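Local coordinates for protein PmoD (Methylocystis sp. ATCC 49242, PDB 6CPD) that binds copper as a periplasmic cupredoxin-like protein of a methane-oxidising bacterium, probably with a role in the copper biology of methane oxidation, at residues M7-G11 with Y12-H16; E74-A77 with L78-L81. One frame throughout, in Å; residues are numbered along the deposited sequence.

In the fold
Contact 1 is the hairpin of strands 7-10 and 13-20 near the start of the chain; contact 2 comes later, where helix 72-77 hands over to strand 79-86. Their centres lie about 23 Å apart on opposite sides of the chain's centre, with nearest atoms about 13 Å apart. Each belongs to a different sheet of the cupredoxin-like domain: the hairpin edges the antiparallel sheet, in which 13-20 also pairs with 37-45, while 79-86 is an outermost strand of the mixed sheet, beside 55-61. Copper binding and contact with the second subunit thus involve contact 1, whereas no other chain of the assembly touches contact 2, which joins helix and sheet at the surface.

Contact 1 of 2, residues M7-G11 with Y12-H16; sequences MVMFG and YDMIH. With CU1 (copper (I) ion), chain D.
Met7 and Met9 give their thioethers to a copper(I) ion on the face of the hairpin that also carries Met14. The metal lies 2.3 Å from Met7 SD and equally 2.3 Å from Met9 SD; Met7 and Met9 of the second subunit supply the other two sulfurs, so the site is four thioethers shared across the dimer, a soft-donor set suited to copper(I). Both ligand chains run extended to SD and bend only at the last torsion (chi3 72° in Met7, -75° in Met9).

Met14 provides the packing beneath this pair. Met14 lies alongside Met9, with Met14 SD 3.4 Å from Met9 CG, while Met14 CG sits 3.9 Å from Met7 SD. It is therefore a second-shell residue, bent at chi2 (-43°), with its CE running up to Gly11 O near the turn.

Backbone bonds set the register of this antiparallel beta hairpin, closed by a type II' turn from Phe10 to Asp13 with Gly11 at positive phi. Val8 and Ile15 exchange two nearly straight N-H...O bonds. At the turn, Phe10 N donates to Asp13 O at 2.7 Å, whereas Asp13 N approaches Phe10 O from above its carbonyl plane. A water donates both to Phe10 O and to Asp13 OD2, bridging the two; Asp13 OD1 is held by Asn47.

Apolar contacts occupy the other face. Val8 CG1 lies 3.5 Å from Ile15 CB, the two side chains pointing the same way, and Ile15 CD1 meets Phe10 CE1 at 4.1 Å. Strand 118-127 packs against Val8 and Phe10 through Ala121.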
ATOM      1  N   MET B   7      -2.251   1.605  -1.137  1.00 21.31           N
ATOM      2  CA  MET B   7      -3.333   2.594  -1.100  1.00 23.33           C
ATOM      3  C   MET B   7      -3.133   3.805  -1.981  1.00 24.62           C
ATOM      4  O   MET B   7      -2.018   4.134  -2.344  1.00 25.79           O
ATOM      5  CB  MET B   7      -3.514   3.110   0.336  1.00 19.87           C
ATOM      6  CG  MET B   7      -2.296   3.922   0.825  1.00 22.23           C
ATOM      7  SD  MET B   7      -2.311   4.438   2.558  1.00 27.56           S
ATOM      8  CE  MET B   7      -2.003   2.844   3.364  1.00 28.43           C
ATOM      9  N   VAL B   8      -4.238   4.482  -2.282  1.00 25.87           N
ATOM     10  CA  VAL B   8      -4.197   5.852  -2.782  1.00 25.17           C
ATOM     11  C   VAL B   8      -4.857   6.720  -1.692  1.00 25.27           C
ATOM     12  O   VAL B   8      -5.740   6.246  -0.994  1.00 25.07           O
ATOM     13  CB  VAL B   8      -4.899   5.980  -4.144  1.00 28.62           C
ATOM     14  CG1 VAL B   8      -6.363   5.631  -4.029  1.00 30.24           C
ATOM     15  CG2 VAL B   8      -4.710   7.358  -4.702  1.00 30.41           C
ATOM     16  N   MET B   9      -4.362   7.937  -1.472  1.00 23.04           N
ATOM     17  CA  MET B   9      -4.772   8.703  -0.301  1.00 23.80           C
ATOM     18  C   MET B   9      -5.484  10.029  -0.553  1.00 25.44           C
ATOM     19  O   MET B   9      -5.057  10.805  -1.404  1.00 27.19           O
ATOM     20  CB  MET B   9      -3.536   8.969   0.558  1.00 30.48           C
ATOM     21  CG  MET B   9      -2.774   7.687   0.888  1.00 29.20           C
ATOM     22  SD  MET B   9      -1.409   8.055   1.956  1.00 30.08           S
ATOM     23  CE  MET B   9      -0.268   8.816   0.797  1.00 28.52           C
ATOM     24  N   PHE B  10      -6.531  10.298   0.229  1.00 25.64           N
ATOM     25  CA  PHE B  10      -7.101  11.630   0.320  1.00 29.96           C
ATOM     26  C   PHE B  10      -7.055  12.082   1.763  1.00 33.65           C
ATOM     27  O   PHE B  10      -8.029  11.907   2.491  1.00 36.90           O
ATOM     28  CB  PHE B  10      -8.548  11.665  -0.175  1.00 30.88           C
ATOM     29  CG  PHE B  10      -8.697  11.380  -1.635  1.00 34.28           C
ATOM     30  CD1 PHE B  10      -8.760  10.071  -2.090  1.00 28.87           C
ATOM     31  CD2 PHE B  10      -8.748  12.414  -2.558  1.00 33.72           C
ATOM     32  CE1 PHE B  10      -8.889   9.796  -3.449  1.00 30.61           C
ATOM     33  CE2 PHE B  10      -8.882  12.151  -3.919  1.00 36.19           C
ATOM     34  CZ  PHE B  10      -8.956  10.843  -4.363  1.00 30.85           C
ATOM     35  N   GLY B  11      -5.946  12.672   2.187  1.00 32.89           N
ATOM     36  CA  GLY B  11      -5.815  13.056   3.581  1.00 33.64           C
ATOM     37  C   GLY B  11      -5.784  11.793   4.428  1.00 33.20           C
ATOM     38  O   GLY B  11      -4.943  10.927   4.220  1.00 28.11           O
ATOM     39  N   TYR B  12      -6.711  11.663   5.370  1.00 32.30           N
ATOM     40  CA  TYR B  12      -6.763  10.448   6.175  1.00 31.28           C
ATOM     41  C   TYR B  12      -7.573   9.366   5.493  1.00 31.56           C
ATOM     42  O   TYR B  12      -7.563   8.213   5.923  1.00 32.34           O
ATOM     43  CB  TYR B  12      -7.380  10.726   7.546  1.00 29.30           C
ATOM     44  CG  TYR B  12      -6.587  11.676   8.396  1.00 31.11           C
ATOM     45  CD1 TYR B  12      -5.229  11.465   8.634  1.00 29.70           C
ATOM     46  CD2 TYR B  12      -7.190  12.799   8.943  1.00 33.21           C
ATOM     47  CE1 TYR B  12      -4.502  12.348   9.427  1.00 31.40           C
ATOM     48  CE2 TYR B  12      -6.481  13.680   9.720  1.00 37.81           C
ATOM     49  CZ  TYR B  12      -5.142  13.455   9.965  1.00 36.73           C
ATOM     50  OH  TYR B  12      -4.460  14.350  10.746  1.00 37.52           O
ATOM     51  N   ASP B  13      -8.335   9.744   4.474  1.00 32.49           N
ATOM     52  CA  ASP B  13      -9.214   8.766   3.847  1.00 35.65           C
ATOM     53  C   ASP B  13      -8.450   8.032   2.749  1.00 34.41           C
ATOM     54  O   ASP B  13      -7.959   8.661   1.812  1.00 37.09           O
ATOM     55  CB  ASP B  13     -10.450   9.465   3.290  1.00 40.05           C
ATOM     56  CG  ASP B  13     -11.168  10.293   4.350  1.00 48.42           C
ATOM     57  OD1 ASP B  13     -11.666   9.722   5.345  1.00 43.40           O
ATOM     58  OD2 ASP B  13     -11.245  11.530   4.170  1.00 52.60           O
ATOM     59  N   MET B  14      -8.454   6.702   2.797  1.00 27.62           N
ATOM     60  CA  MET B  14      -7.641   5.909   1.873  1.00 26.32           C
ATOM     61  C   MET B  14      -8.556   5.058   1.029  1.00 27.85           C
ATOM     62  O   MET B  14      -9.706   4.787   1.404  1.00 29.14           O
ATOM     63  CB  MET B  14      -6.636   4.995   2.608  1.00 25.42           C
ATOM     64  CG  MET B  14      -5.835   5.653   3.729  1.00 34.45           C
ATOM     65  SD  MET B  14      -5.234   7.295   3.260  1.00 38.11           S
ATOM     66  CE  MET B  14      -4.072   7.627   4.594  1.00 40.56           C
ATOM     67  N   ILE B  15      -8.055   4.689  -0.143  1.00 23.67           N
ATOM     68  CA  ILE B  15      -8.686   3.663  -0.957  1.00 26.45           C
ATOM     69  C   ILE B  15      -7.670   2.537  -1.095  1.00 22.77           C
ATOM     70  O   ILE B  15      -6.569   2.750  -1.565  1.00 23.66           O
ATOM     71  CB  ILE B  15      -9.104   4.198  -2.321  1.00 30.77           C
ATOM     72  CG1 ILE B  15     -10.094   5.357  -2.136  1.00 27.88           C
ATOM     73  CG2 ILE B  15      -9.720   3.076  -3.193  1.00 27.29           C
ATOM     74  CD1 ILE B  15     -10.479   6.025  -3.451  1.00 31.75           C
ATOM     75  N   HIS B  16      -8.016   1.354  -0.613  1.00 22.87           N
ATOM     76  CA  HIS B  16      -7.082   0.244  -0.681  1.00 22.99           C
ATOM     77  C   HIS B  16      -7.138  -0.351  -2.078  1.00 23.69           C
ATOM     78  O   HIS B  16      -8.210  -0.465  -2.682  1.00 27.67           O
ATOM     79  CB  HIS B  16      -7.417  -0.820   0.368  1.00 25.56           C
ATOM     80  CG  HIS B  16      -6.463  -1.967   0.389  1.00 28.81           C
ATOM     81  ND1 HIS B  16      -6.762  -3.196  -0.162  1.00 35.68           N
ATOM     82  CD2 HIS B  16      -5.205  -2.073   0.886  1.00 27.22           C
ATOM     83  CE1 HIS B  16      -5.734  -4.011   0.002  1.00 38.01           C
ATOM     84  NE2 HIS B  16      -4.780  -3.356   0.638  1.00 33.33           N
TER
HETATM   85 CU   CU1 D 202      -0.699   6.056   2.793  1.00 30.30          CU
HETATM   86  O   HOH W   1     -10.234  13.333   2.627  1.00 40.77           O

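Contact 2 of 2, residues E74-A77 with L78-L81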
ATOM      1  N   GLU B  74      -4.752  16.621 -23.680  1.00 61.97           N
ATOM      2  CA  GLU B  74      -3.399  16.179 -23.346  1.00 58.63           C
ATOM      3  C   GLU B  74      -3.457  14.910 -22.520  1.00 51.20           C
ATOM      4  O   GLU B  74      -2.680  13.981 -22.733  1.00 49.41           O
ATOM      5  CB  GLU B  74      -2.628  17.270 -22.598  1.00 61.83           C
ATOM      6  CG  GLU B  74      -2.063  18.367 -23.509  1.00 69.81           C
ATOM      7  CD  GLU B  74      -3.139  19.262 -24.104  1.00 81.67           C
ATOM      8  OE1 GLU B  74      -4.244  19.339 -23.521  1.00 81.78           O
ATOM      9  OE2 GLU B  74      -2.882  19.890 -25.157  1.00 88.11           O
ATOM     10  N   LEU B  75      -4.376  14.878 -21.562  1.00 44.74           N
ATOM     11  CA  LEU B  75      -4.562  13.691 -20.747  1.00 40.72           C
ATOM     12  C   LEU B  75      -5.032  12.527 -21.609  1.00 43.62           C
ATOM     13  O   LEU B  75      -4.623  11.393 -21.391  1.00 40.45           O
ATOM     14  CB  LEU B  75      -5.542  13.972 -19.609  1.00 42.47           C
ATOM     15  CG  LEU B  75      -4.917  14.675 -18.401  1.00 41.77           C
ATOM     16  CD1 LEU B  75      -5.979  15.107 -17.404  1.00 48.08           C
ATOM     17  CD2 LEU B  75      -3.895  13.774 -17.710  1.00 36.54           C
ATOM     18  N   ASP B  76      -5.892  12.801 -22.588  1.00 45.75           N
ATOM     19  CA  ASP B  76      -6.387  11.736 -23.462  1.00 50.63           C
ATOM     20  C   ASP B  76      -5.261  11.074 -24.275  1.00 51.36           C
ATOM     21  O   ASP B  76      -5.249   9.852 -24.459  1.00 48.36           O
ATOM     22  CB  ASP B  76      -7.467  12.278 -24.404  1.00 54.12           C
ATOM     23  CG  ASP B  76      -8.839  12.339 -23.745  1.00 60.32           C
ATOM     24  OD1 ASP B  76      -9.067  11.612 -22.748  1.00 53.90           O
ATOM     25  OD2 ASP B  76      -9.692  13.116 -24.224  1.00 67.84           O
ATOM     26  N   ALA B  77      -4.317  11.883 -24.748  1.00 51.27           N
ATOM     27  CA  ALA B  77      -3.165  11.384 -25.498  1.00 49.58           C
ATOM     28  C   ALA B  77      -2.360  10.355 -24.701  1.00 41.49           C
ATOM     29  O   ALA B  77      -1.713   9.472 -25.268  1.00 39.85           O
ATOM     30  CB  ALA B  77      -2.263  12.542 -25.916  1.00 53.92           C
ATOM     31  N   LEU B  78      -2.383  10.494 -23.383  1.00 39.78           N
ATOM     32  CA  LEU B  78      -1.624   9.621 -22.489  1.00 41.69           C
ATOM     33  C   LEU B  78      -2.432   8.442 -21.929  1.00 40.94           C
ATOM     34  O   LEU B  78      -1.888   7.597 -21.213  1.00 33.07           O
ATOM     35  CB  LEU B  78      -1.078  10.455 -21.320  1.00 36.68           C
ATOM     36  CG  LEU B  78      -0.105  11.586 -21.671  1.00 38.66           C
ATOM     37  CD1 LEU B  78       0.170  12.479 -20.462  1.00 37.16           C
ATOM     38  CD2 LEU B  78       1.188  10.962 -22.168  1.00 36.92           C
ATOM     39  N   THR B  79      -3.717   8.362 -22.264  1.00 39.73           N
ATOM     40  CA  THR B  79      -4.616   7.482 -21.497  1.00 39.50           C
ATOM     41  C   THR B  79      -4.584   6.007 -21.890  1.00 40.38           C
ATOM     42  O   THR B  79      -4.731   5.663 -23.063  1.00 43.24           O
ATOM     43  CB  THR B  79      -6.060   7.989 -21.596  1.00 43.19           C
ATOM     44  OG1 THR B  79      -6.163   9.206 -20.849  1.00 41.74           O
ATOM     45  CG2 THR B  79      -7.054   6.959 -21.027  1.00 36.43           C
ATOM     46  N   GLU B  80      -4.395   5.145 -20.888  1.00 38.36           N
ATOM     47  CA  GLU B  80      -4.487   3.688 -21.050  1.00 38.90           C
ATOM     48  C   GLU B  80      -5.900   3.211 -20.817  1.00 37.64           C
ATOM     49  O   GLU B  80      -6.396   2.327 -21.506  1.00 35.92           O
ATOM     50  CB  GLU B  80      -3.571   2.948 -20.074  1.00 36.11           C
ATOM     51  CG  GLU B  80      -2.130   2.937 -20.452  1.00 48.60           C
ATOM     52  CD  GLU B  80      -1.822   1.984 -21.600  1.00 55.34           C
ATOM     53  OE1 GLU B  80      -2.607   1.037 -21.834  1.00 55.50           O
ATOM     54  OE2 GLU B  80      -0.777   2.187 -22.255  1.00 58.63           O
ATOM     55  N   LEU B  81      -6.527   3.773 -19.789  1.00 36.53           N
ATOM     56  CA  LEU B  81      -7.893   3.409 -19.460  1.00 40.49           C
ATOM     57  C   LEU B  81      -8.582   4.576 -18.780  1.00 35.52           C
ATOM     58  O   LEU B  81      -7.949   5.318 -18.039  1.00 32.46           O
ATOM     59  CB  LEU B  81      -7.881   2.169 -18.555  1.00 44.65           C
ATOM     60  CG  LEU B  81      -9.072   1.756 -17.693  1.00 54.46           C
ATOM     61  CD1 LEU B  81      -9.049   0.255 -17.516  1.00 58.80           C
ATOM     62  CD2 LEU B  81      -9.018   2.433 -16.324  1.00 52.56           C
TER
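Thr79 turns its hydroxyl back onto the last turn of the helix, where OG1 donates to Leu75 O at 2.7 Å. OG1 stands beside its own backbone N (chi1 -70°), which lets it reach back to that carbonyl while CG2 lies anti to the backbone N. Leu75 O is gripped twice: Leu78 N also donates to it, at 3.1 Å, and the two donors arrive from opposite faces of the carbonyl plane. The Leu78 bond is distinctly bent, with an N-H...O angle of 137°. By contrast, Thr79 N reaches Asp76 O along a straight N-H (166°), although it stands well above that carbonyl's plane.

These i to i+3 backbone bonds mark the tightening of the chain as helix 72-77 gives way to strand 79-86, an outermost strand of the mixed sheet. Just beyond, Glu80 and Leu81 both face Ile59 in a classic beta bulge. Replacing Thr79 with an alanine takes away OG1 and would probably leave Leu75 O, of the two bonds across this junction, with only the bent one from Leu78 N, tying the helix end less firmly to the strand.

Leu78 packs over the exit of the helix: its CB lies 3.7 Å from Leu75 O and its CG 3.7 Å from Glu74 O. The same side chain touches Ile60, Pro63 and Pro69, while Leu75 turns to Leu108 and Arg58. The looser side belongs to solvent-exposed Glu74 and Asp76, whose CA-CB bonds point away from 78-81. There Asp76 OD1 comes no closer than 4.2 Å to Thr79 OG1, and its ion pair with Arg58 is long and weak.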